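Local coordinates for general odorant-binding protein 28a (Drosophila melanogaster, PDB 6QQ4) that takes part in detecting the floral odour beta-ionone and probably binds and carries small odorant molecules, at residues A7-S12 with A46-N51; K33-T38 with C110-A115. One frame throughout, in Å; residues are numbered along the deposited sequence.

Contact 1: residues A7-S12 with A46-N51; sequences AKLMES and ACVMKN
L9 and V48 make the apolar half of this helix-helix contact, their side chains crossing at about a right angle. V48 is forked between two partners: CG1, set anti to the backbone N (chi1 171°), lies 3.8 Å from L9 CG and also meets CD1 of that leucine, while V48 CG2 faces the hydroxyl of S12, with OG at 4.1 Å. The two methyls of the buried V48 are thereby divided between L9 and S12, three residues apart and so on the same side of their helix.

The polar half pairs S12, central to the contact and partly exposed, with the exposed N51. S12 is where the backbones come nearest, its CA 6.1 Å from that of V48, and OG, turned away from its own backbone N (chi1 178°), lies 3.1 Å from N51 ND2.

The local axes pass 9.9 Å apart at a steep 116°. M30 of helix 24-31 touches both L9 and V48, closing the apolar side of the joint, and A13 also leans on V48. The C16-C47 disulfide ties helix 2-20 covalently to helix 39-52, one of the three bridges of the classical insect odorant-binding fold.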
# COMPACT_ATOMS: atom_id res chain seq x y z
N ALA A 7 -3.62 -4.01 -10.92
CA ALA A 7 -4.75 -4.91 -11.14
C ALA A 7 -4.84 -5.99 -10.06
O ALA A 7 -5.94 -6.34 -9.60
CB ALA A 7 -4.65 -5.55 -12.52
N LYS A 8 -3.69 -6.53 -9.65
CA LYS A 8 -3.64 -7.53 -8.58
C LYS A 8 -4.08 -6.92 -7.26
O LYS A 8 -4.77 -7.55 -6.46
CB LYS A 8 -2.23 -8.11 -8.44
N LEU A 9 -3.67 -5.68 -7.03
CA LEU A 9 -4.00 -4.99 -5.80
C LEU A 9 -5.50 -4.79 -5.69
O LEU A 9 -6.07 -4.82 -4.60
CB LEU A 9 -3.29 -3.64 -5.74
CG LEU A 9 -2.77 -3.21 -4.37
CD1 LEU A 9 -1.45 -3.90 -4.09
CD2 LEU A 9 -2.62 -1.70 -4.28
N MET A 10 -6.15 -4.58 -6.84
CA MET A 10 -7.58 -4.30 -6.85
C MET A 10 -8.40 -5.56 -6.63
O MET A 10 -9.48 -5.49 -6.05
CB MET A 10 -7.98 -3.62 -8.16
CG MET A 10 -7.57 -2.16 -8.17
SD MET A 10 -7.89 -1.37 -6.55
CE MET A 10 -6.24 -0.84 -6.11
N GLU A 11 -7.89 -6.70 -7.09
CA GLU A 11 -8.52 -7.97 -6.81
C GLU A 11 -8.47 -8.23 -5.31
O GLU A 11 -9.45 -8.60 -4.69
CB GLU A 11 -7.84 -9.12 -7.56
CG GLU A 11 -7.74 -8.96 -9.06
CD GLU A 11 -6.86 -10.03 -9.69
OE1 GLU A 11 -7.07 -11.23 -9.40
OE2 GLU A 11 -5.94 -9.68 -10.47
N SER A 12 -7.28 -8.05 -4.75
CA SER A 12 -7.10 -8.21 -3.32
C SER A 12 -8.03 -7.25 -2.58
O SER A 12 -8.74 -7.63 -1.65
CB SER A 12 -5.64 -7.97 -2.95
OG SER A 12 -5.45 -8.08 -1.55
N ALA A 46 -5.31 -1.44 5.00
CA ALA A 46 -4.60 -2.33 5.93
C ALA A 46 -4.74 -3.79 5.51
O ALA A 46 -3.79 -4.56 5.57
CB ALA A 46 -5.12 -2.16 7.35
N CYS A 47 -5.95 -4.15 5.09
CA CYS A 47 -6.26 -5.52 4.71
C CYS A 47 -5.48 -5.93 3.46
O CYS A 47 -4.98 -7.05 3.36
CB CYS A 47 -7.77 -5.66 4.47
SG CYS A 47 -8.33 -7.34 3.99
N VAL A 48 -5.36 -5.02 2.50
CA VAL A 48 -4.54 -5.28 1.33
C VAL A 48 -3.05 -5.40 1.69
O VAL A 48 -2.38 -6.34 1.26
CB VAL A 48 -4.72 -4.18 0.28
CG1 VAL A 48 -3.70 -4.33 -0.83
CG2 VAL A 48 -6.14 -4.24 -0.28
N MET A 49 -2.53 -4.44 2.45
CA MET A 49 -1.12 -4.45 2.81
C MET A 49 -0.75 -5.72 3.58
O MET A 49 0.31 -6.30 3.36
CB MET A 49 -0.77 -3.21 3.62
CG MET A 49 -0.69 -1.92 2.81
SD MET A 49 -0.19 -0.54 3.85
CE MET A 49 -0.38 0.84 2.71
N LYS A 50 -1.64 -6.14 4.48
CA LYS A 50 -1.42 -7.35 5.25
C LYS A 50 -1.43 -8.58 4.33
O LYS A 50 -0.69 -9.54 4.57
CB LYS A 50 -2.49 -7.49 6.34
CG LYS A 50 -2.22 -6.59 7.53
CD LYS A 50 -3.18 -6.83 8.66
CE LYS A 50 -2.75 -6.04 9.88
NZ LYS A 50 -3.72 -6.22 10.99
N ASN A 51 -2.24 -8.55 3.29
CA ASN A 51 -2.24 -9.65 2.33
C ASN A 51 -0.94 -9.68 1.53
O ASN A 51 -0.43 -10.75 1.19
CB ASN A 51 -3.43 -9.55 1.40
CG ASN A 51 -3.73 -10.87 0.72
OD1 ASN A 51 -3.28 -11.93 1.16
ND2 ASN A 51 -4.49 -10.82 -0.37

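Contact 2: residues K33-T38 with C110-A115; sequences KQPAST and CFRGEA
Where K33 faces R112, a chain turning out of one helix meets the flank of another, with their CA atoms 7.3 Å apart. K33 has positive phi (55°) and closes helix 24-31 with a Schellman motif; the chain then runs on in extended form through Q34, P35 and A36 until T38 takes the N-cap position of helix 39-52, its OG1 capping the N of G41. Residues 110-115 are regular helix.

A single long side chain does nearly all the bridging. R112 reaches out from the helix with chi2 extended (-165°), setting its CD 3.0 Å from K33 O, a close approach of a methylene beside the charged head to a carbonyl oxygen. The bend at chi3 (-49°) then turns the flat guanidinium, one face against the Q34-P35 peptide link: P35 N sits over the middle of the group, 3.6 Å from CZ, and the Q34 carbonyl carbon lies over its rim. NH2 presses on the proline ring, 3.5 Å from P35 CB. Q34 O also lies over that face, 3.6 Å from NH1, and accepts a hydrogen bond from R45 NH1 of helix 39-52.

E105 bonds the amide of A36 and forms a long, weak ion pair with R112 NH1, which also hydrogen-bonds a bound pentaethylene glycol, probably left from crystallisation, although such molecules often occupy pockets. An arginine spread over a peptide plane thus joins an interhelical loop to helix 100-117, itself anchored by C91-C110, in the six-helix, three-disulfide fold of the PBP/GOBP family.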
# COMPACT_ATOMS: atom_id res chain seq x y z
N LYS A 33 -4.77 6.12 -6.30
CA LYS A 33 -3.67 6.42 -5.40
C LYS A 33 -3.88 7.75 -4.68
O LYS A 33 -3.02 8.61 -4.67
CB LYS A 33 -2.35 6.43 -6.17
CG LYS A 33 -1.92 5.03 -6.62
CD LYS A 33 -1.43 5.04 -8.06
CE LYS A 33 -1.33 3.63 -8.63
NZ LYS A 33 -1.00 3.66 -10.08
N GLN A 34 -5.06 7.88 -4.08
CA GLN A 34 -5.41 9.04 -3.28
C GLN A 34 -5.37 8.67 -1.79
O GLN A 34 -5.35 7.48 -1.46
CB GLN A 34 -6.80 9.54 -3.68
CG GLN A 34 -6.87 9.97 -5.13
CD GLN A 34 -8.28 10.27 -5.59
OE1 GLN A 34 -9.26 9.74 -5.04
NE2 GLN A 34 -8.39 11.14 -6.59
N PRO A 35 -5.33 9.67 -0.90
CA PRO A 35 -5.56 9.36 0.52
C PRO A 35 -6.95 8.75 0.77
O PRO A 35 -7.89 9.04 0.04
CB PRO A 35 -5.44 10.72 1.21
CG PRO A 35 -5.57 11.74 0.11
CD PRO A 35 -5.03 11.09 -1.12
N ALA A 36 -7.07 7.92 1.79
CA ALA A 36 -8.38 7.38 2.15
C ALA A 36 -9.19 8.48 2.81
O ALA A 36 -8.74 9.08 3.77
CB ALA A 36 -8.22 6.18 3.09
N SER A 37 -10.39 8.74 2.29
CA SER A 37 -11.23 9.78 2.88
C SER A 37 -12.16 9.22 3.96
O SER A 37 -12.87 9.98 4.62
CB SER A 37 -12.05 10.49 1.80
OG SER A 37 -12.98 9.61 1.21
N THR A 38 -12.16 7.90 4.14
CA THR A 38 -12.96 7.25 5.19
C THR A 38 -12.10 6.27 5.99
O THR A 38 -11.08 5.81 5.50
CB THR A 38 -14.18 6.47 4.61
OG1 THR A 38 -13.73 5.31 3.92
CG2 THR A 38 -14.98 7.34 3.61
N CYS A 110 3.21 7.97 3.16
CA CYS A 110 4.65 8.00 2.92
C CYS A 110 4.98 7.46 1.52
O CYS A 110 5.78 8.05 0.75
CB CYS A 110 5.38 7.18 3.98
SG CYS A 110 7.18 7.34 3.90
N PHE A 111 4.35 6.34 1.18
CA PHE A 111 4.50 5.74 -0.14
C PHE A 111 4.20 6.74 -1.26
O PHE A 111 5.00 6.90 -2.17
CB PHE A 111 3.60 4.52 -0.28
CG PHE A 111 4.05 3.33 0.54
CD1 PHE A 111 5.23 3.36 1.25
CD2 PHE A 111 3.28 2.18 0.60
CE1 PHE A 111 5.65 2.26 2.00
CE2 PHE A 111 3.68 1.08 1.34
CZ PHE A 111 4.86 1.12 2.04
N ARG A 112 3.03 7.38 -1.18
CA ARG A 112 2.61 8.30 -2.21
C ARG A 112 3.52 9.51 -2.26
O ARG A 112 3.82 10.00 -3.33
CB ARG A 112 1.18 8.77 -1.98
CG ARG A 112 0.14 7.70 -2.14
CD ARG A 112 -1.24 8.31 -2.27
NE ARG A 112 -1.48 9.28 -1.22
CZ ARG A 112 -1.90 8.96 -0.00
NH1 ARG A 112 -2.17 7.69 0.31
NH2 ARG A 112 -2.07 9.92 0.89
N GLY A 113 3.91 9.98 -1.08
CA GLY A 113 4.77 11.14 -0.96
C GLY A 113 6.09 10.90 -1.64
O GLY A 113 6.53 11.70 -2.47
N GLU A 114 6.73 9.79 -1.29
CA GLU A 114 8.02 9.44 -1.84
C GLU A 114 7.90 9.16 -3.33
O GLU A 114 8.76 9.53 -4.12
CB GLU A 114 8.60 8.24 -1.09
CG GLU A 114 8.94 8.54 0.35
CD GLU A 114 9.96 9.66 0.44
OE1 GLU A 114 11.02 9.53 -0.21
OE2 GLU A 114 9.70 10.66 1.15
N ALA A 115 6.81 8.49 -3.71
CA ALA A 115 6.58 8.15 -5.11
C ALA A 115 6.45 9.42 -5.97
O ALA A 115 6.87 9.42 -7.12
CB ALA A 115 5.35 7.27 -5.25

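Contacts 1 and 2 show how a compact helical fold varies its chemistry with place. Contact 1 joins two helices and is partly buried, combining leucine-valine packing with a serine close beside it and an exposed asparagine at the edge; contact 2 sets a loop against a helix at the surface and depends on one flat cation lying over backbone. The centres of contacts 1 and 2 lie about 15 Å apart, on opposite sides of the middle of the chain. Helix 39-52 links them: it supplies one side of contact 1 and follows directly on the loop of contact 2, and its M49 CE packs 4.3 Å from F111 CE2. Each contact also includes one cysteine of a disulfide.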